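Local coordinates for protein ORF59 (PDB 3HSL) that serves as the polymerase accessory subunit in lytic viral DNA replication, stimulating the viral DNA polymerase and increasing its processivity, at residues K183-Q188 with E255-A260; V207-G212 with K216-K221. One frame throughout, in Å; residues are numbered along the deposited sequence.

Contact 1: residues K183-Q188 with E255-A260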
# COMPACT_ATOMS: atom_id res chain seq x y z
N LYS A 183 -7.70 -28.32 -4.15
CA LYS A 183 -6.92 -28.51 -5.38
C LYS A 183 -7.87 -28.77 -6.54
O LYS A 183 -7.71 -28.22 -7.62
CB LYS A 183 -5.91 -29.66 -5.26
N TRP A 184 -8.84 -29.64 -6.26
CA TRP A 184 -9.87 -30.04 -7.22
C TRP A 184 -10.73 -28.84 -7.59
O TRP A 184 -10.98 -28.60 -8.76
CB TRP A 184 -10.73 -31.16 -6.62
CG TRP A 184 -11.71 -31.73 -7.59
CD1 TRP A 184 -11.48 -32.75 -8.47
CD2 TRP A 184 -13.08 -31.33 -7.79
NE1 TRP A 184 -12.61 -33.01 -9.20
CE2 TRP A 184 -13.61 -32.15 -8.80
CE3 TRP A 184 -13.90 -30.36 -7.20
CZ2 TRP A 184 -14.93 -32.03 -9.25
CZ3 TRP A 184 -15.21 -30.25 -7.65
CH2 TRP A 184 -15.71 -31.08 -8.66
N LEU A 185 -11.17 -28.09 -6.60
CA LEU A 185 -11.99 -26.92 -6.90
C LEU A 185 -11.31 -25.95 -7.85
O LEU A 185 -11.86 -25.65 -8.91
CB LEU A 185 -12.48 -26.21 -5.64
CG LEU A 185 -13.58 -26.88 -4.81
CD1 LEU A 185 -13.82 -26.13 -3.53
CD2 LEU A 185 -14.86 -26.98 -5.61
N ARG A 186 -10.13 -25.46 -7.48
CA ARG A 186 -9.43 -24.49 -8.33
C ARG A 186 -9.04 -25.00 -9.71
O ARG A 186 -8.82 -24.20 -10.62
CB ARG A 186 -8.24 -23.82 -7.63
CG ARG A 186 -7.11 -24.74 -7.22
CD ARG A 186 -5.85 -23.91 -6.97
NE ARG A 186 -6.09 -22.84 -6.00
CZ ARG A 186 -5.84 -22.93 -4.70
NH1 ARG A 186 -5.33 -24.05 -4.18
NH2 ARG A 186 -6.09 -21.90 -3.91
N GLN A 187 -8.94 -26.31 -9.89
CA GLN A 187 -8.59 -26.80 -11.21
C GLN A 187 -9.83 -26.88 -12.10
O GLN A 187 -9.75 -27.26 -13.27
CB GLN A 187 -7.74 -28.08 -11.16
CG GLN A 187 -8.42 -29.32 -10.65
CD GLN A 187 -7.44 -30.46 -10.42
OE1 GLN A 187 -6.28 -30.23 -10.10
NE2 GLN A 187 -7.91 -31.69 -10.59
N GLN A 188 -10.98 -26.50 -11.53
CA GLN A 188 -12.25 -26.48 -12.26
C GLN A 188 -12.54 -25.04 -12.65
O GLN A 188 -13.35 -24.78 -13.54
CB GLN A 188 -13.41 -26.98 -11.41
CG GLN A 188 -13.19 -28.34 -10.83
CD GLN A 188 -12.86 -29.36 -11.88
OE1 GLN A 188 -13.32 -29.27 -13.02
NE2 GLN A 188 -12.07 -30.35 -11.50
N GLU A 255 -16.08 -18.94 -7.06
CA GLU A 255 -15.06 -17.99 -6.59
C GLU A 255 -15.18 -17.83 -5.10
O GLU A 255 -14.18 -17.89 -4.37
CB GLU A 255 -15.20 -16.60 -7.20
CG GLU A 255 -14.97 -16.43 -8.70
CD GLU A 255 -15.06 -14.96 -9.13
OE1 GLU A 255 -14.97 -14.06 -8.23
OE2 GLU A 255 -15.23 -14.72 -10.36
N SER A 256 -16.41 -17.61 -4.64
CA SER A 256 -16.65 -17.44 -3.21
C SER A 256 -16.21 -18.67 -2.43
O SER A 256 -15.65 -18.54 -1.35
CB SER A 256 -18.11 -17.10 -2.93
OG SER A 256 -18.44 -15.83 -3.47
N LEU A 257 -16.46 -19.85 -2.97
CA LEU A 257 -16.10 -21.08 -2.27
C LEU A 257 -14.60 -21.22 -2.11
O LEU A 257 -14.13 -21.49 -1.01
CB LEU A 257 -16.74 -22.30 -2.94
CG LEU A 257 -16.53 -23.69 -2.32
CD1 LEU A 257 -16.90 -23.75 -0.84
CD2 LEU A 257 -17.31 -24.74 -3.08
N ILE A 258 -13.85 -21.04 -3.20
CA ILE A 258 -12.40 -21.13 -3.20
C ILE A 258 -11.85 -20.17 -2.11
O ILE A 258 -11.21 -20.59 -1.16
CB ILE A 258 -11.79 -20.68 -4.56
CG1 ILE A 258 -12.41 -21.42 -5.78
CG2 ILE A 258 -10.26 -20.81 -4.55
CD1 ILE A 258 -12.03 -22.88 -5.95
N ALA A 259 -12.12 -18.88 -2.28
CA ALA A 259 -11.67 -17.87 -1.34
C ALA A 259 -12.12 -18.19 0.09
O ALA A 259 -11.35 -18.07 1.04
CB ALA A 259 -12.20 -16.52 -1.77
N ALA A 260 -13.37 -18.61 0.23
CA ALA A 260 -13.88 -18.93 1.55
C ALA A 260 -12.98 -19.98 2.18
O ALA A 260 -12.45 -19.76 3.27
CB ALA A 260 -15.31 -19.39 1.47
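L185 meets both L257 and I258: its CD1 packs on the first and its CB on the second. The methyl CD1 of L185 lies 3.8 Å from CD2 of L257 and about as close to CG of the same leucine, the two side chains crossing at about a right angle. L257 gets there by setting CG anti to its backbone N (chi1 -178°). Nearer the backbone, CB of L185 lies 3.4 Å from CD1 of I258. This methyl ends the CG1 branch, which brings the isoleucine tip to L185 although its CA–CB bond does not aim there.

One residue on, R186 adds its backbone, its N lying 3.6 Å from CD1 of I258. The arginine chain runs past I258, whose CG2 approaches the guanidinium obliquely, while NH2 comes close to R262, a like charge. Q188 turns back on its own segment: NE2 sits 3.5 Å above one face of the W184 ring, toward the rim, and makes a weak hydrogen bond to the W184 carbonyl.

As a worked example of helix pairing, the contact is made by packing, without polar bonds between the segments: helix 175-186 lies beside helix 254-263, with L254 and L261 of the latter also on L185. Paired helices backed by β-strands are consistent with the fold of PCNA-like DNA processivity factors.

Contact 2: residues V207-G212 with K216-K221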
# COMPACT_ATOMS: atom_id res chain seq x y z
N VAL A 207 -20.93 -36.08 0.96
CA VAL A 207 -21.07 -34.71 0.49
C VAL A 207 -20.47 -34.66 -0.89
O VAL A 207 -19.33 -35.11 -1.08
CB VAL A 207 -20.25 -33.78 1.33
CG1 VAL A 207 -20.26 -32.35 0.74
CG2 VAL A 207 -20.79 -33.80 2.75
N THR A 208 -21.20 -34.13 -1.87
CA THR A 208 -20.61 -34.10 -3.20
C THR A 208 -20.56 -32.68 -3.77
O THR A 208 -21.48 -31.89 -3.60
CB THR A 208 -21.33 -35.08 -4.18
OG1 THR A 208 -22.27 -34.42 -5.01
CG2 THR A 208 -21.96 -36.24 -3.44
N PHE A 209 -19.45 -32.37 -4.44
CA PHE A 209 -19.25 -31.06 -5.06
C PHE A 209 -19.46 -31.29 -6.54
O PHE A 209 -18.77 -32.09 -7.15
CB PHE A 209 -17.87 -30.50 -4.70
CG PHE A 209 -17.71 -30.20 -3.21
CD1 PHE A 209 -17.87 -28.90 -2.72
CD2 PHE A 209 -17.40 -31.22 -2.31
CE1 PHE A 209 -17.73 -28.61 -1.34
CE2 PHE A 209 -17.25 -30.95 -0.93
CZ PHE A 209 -17.42 -29.64 -0.44
N SER A 210 -20.44 -30.59 -7.10
CA SER A 210 -20.81 -30.74 -8.50
C SER A 210 -20.75 -29.44 -9.27
O SER A 210 -21.34 -28.42 -8.88
CB SER A 210 -22.22 -31.34 -8.61
OG SER A 210 -22.62 -31.42 -9.96
N LEU A 211 -20.02 -29.49 -10.37
CA LEU A 211 -19.83 -28.30 -11.15
C LEU A 211 -19.64 -28.65 -12.63
O LEU A 211 -18.99 -29.64 -12.97
CB LEU A 211 -18.58 -27.64 -10.57
CG LEU A 211 -18.19 -26.19 -10.77
CD1 LEU A 211 -16.88 -26.05 -10.03
CD2 LEU A 211 -18.00 -25.84 -12.22
N GLY A 212 -20.22 -27.83 -13.51
CA GLY A 212 -20.13 -28.10 -14.93
C GLY A 212 -20.64 -29.52 -15.03
O GLY A 212 -21.79 -29.79 -14.65
N LYS A 216 -17.12 -34.24 -7.20
CA LYS A 216 -16.17 -34.79 -6.26
C LYS A 216 -17.00 -35.35 -5.11
O LYS A 216 -17.84 -34.65 -4.54
CB LYS A 216 -15.12 -33.80 -5.76
CG LYS A 216 -13.98 -34.56 -5.10
CD LYS A 216 -12.88 -33.67 -4.58
CE LYS A 216 -11.58 -34.46 -4.33
NZ LYS A 216 -11.66 -35.63 -3.38
N ILE A 217 -16.74 -36.61 -4.79
CA ILE A 217 -17.43 -37.31 -3.73
C ILE A 217 -16.55 -37.46 -2.49
O ILE A 217 -15.40 -37.89 -2.58
CB ILE A 217 -17.78 -38.77 -4.19
CG1 ILE A 217 -18.45 -38.81 -5.57
CG2 ILE A 217 -18.60 -39.50 -3.13
CD1 ILE A 217 -19.82 -38.17 -5.63
N ILE A 218 -17.08 -37.12 -1.32
CA ILE A 218 -16.35 -37.27 -0.07
C ILE A 218 -17.26 -37.92 0.97
O ILE A 218 -18.38 -37.45 1.20
CB ILE A 218 -15.88 -35.92 0.49
CG1 ILE A 218 -14.94 -35.21 -0.50
CG2 ILE A 218 -15.19 -36.13 1.84
CD1 ILE A 218 -14.51 -33.84 -0.07
N ASP A 219 -16.79 -38.98 1.61
CA ASP A 219 -17.61 -39.60 2.65
C ASP A 219 -17.09 -39.18 4.02
O ASP A 219 -15.93 -38.78 4.16
CB ASP A 219 -17.73 -41.13 2.50
CG ASP A 219 -16.39 -41.84 2.54
OD1 ASP A 219 -15.34 -41.18 2.46
OD2 ASP A 219 -16.41 -43.09 2.65
N PHE A 220 -17.95 -39.25 5.03
CA PHE A 220 -17.56 -38.86 6.39
C PHE A 220 -18.18 -39.76 7.46
O PHE A 220 -19.17 -40.44 7.21
CB PHE A 220 -17.95 -37.39 6.65
CG PHE A 220 -19.42 -37.11 6.47
CD1 PHE A 220 -20.31 -37.30 7.53
CD2 PHE A 220 -19.91 -36.65 5.26
CE1 PHE A 220 -21.67 -37.03 7.37
CE2 PHE A 220 -21.24 -36.38 5.09
CZ PHE A 220 -22.13 -36.58 6.15
N LYS A 221 -17.58 -39.78 8.65
CA LYS A 221 -18.12 -40.57 9.74
C LYS A 221 -19.08 -39.63 10.49
O LYS A 221 -18.65 -38.58 11.00
CB LYS A 221 -17.03 -41.15 10.66
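K216 and F209 form a hydrogen-bonded antiparallel pair, joined by two backbone bonds. K216 N gives to F209 O at 2.7 Å, and F209 N gives to K216 O at 2.8 Å. K216 O also receives a CA-H···O contact from T208 and approaches the F209 ring at its edge. The two residues keep company only near the backbone, since the extended lysine chain leads away.

I217 stands opposite T208 as a non-hydrogen-bonded pair on the other face of the sheet. Here the two side chains run alongside each other in the same direction, with CD1 of I217 3.6 Å from CG2 of T208.

At I218 the hydrogen-bonded pattern resumes, now with V207. V207 N donates to I218 O at 2.9 Å with a nearly straight N-H···O angle of 169°, whereas the return bond from I218 N to V207 O is more bent, at 150°. On the F209 face, CD1 of I218 reaches CE2 of F209 at 4.1 Å.

F220, whose backbone bonds to S205, adds its ring to the packing. A chi1 of 58° swings that ring over to V207, where CE2 of F220 meets CG2 of V207 at 3.5 Å, the two side chains crossing at about a right angle.

This is a β-hairpin, with strands 206-211 and 214-222 running antiparallel. Strand 195-201 flanks strand 206-211 through backbone bonds of T208 and S210, and strand 241-243 continues beyond 214-222 through K221. Helix 175-186 packs on the face of F209, K216 and I218, using L181, F180, W184 and T177.

Following the chain from the N terminus, helix 175-186 supplies the first half of contact 1, and the chain then builds strand 195-201 before entering the hairpin. Contact 2 closes there at once, with only three residues between its segments. The chain goes on through strands 241-243 and 248-253 to helix 254-263, where contact 1 closes a loop of 66 residues that contains the whole of contact 2. The two, with centres about 14 Å apart, touch directly: W184 CH2 packs at 3.6 Å on F209 O, and L257 also nears the F209 ring. One short-range and one long-range closure thus tie a helix pair to the strands it packs on.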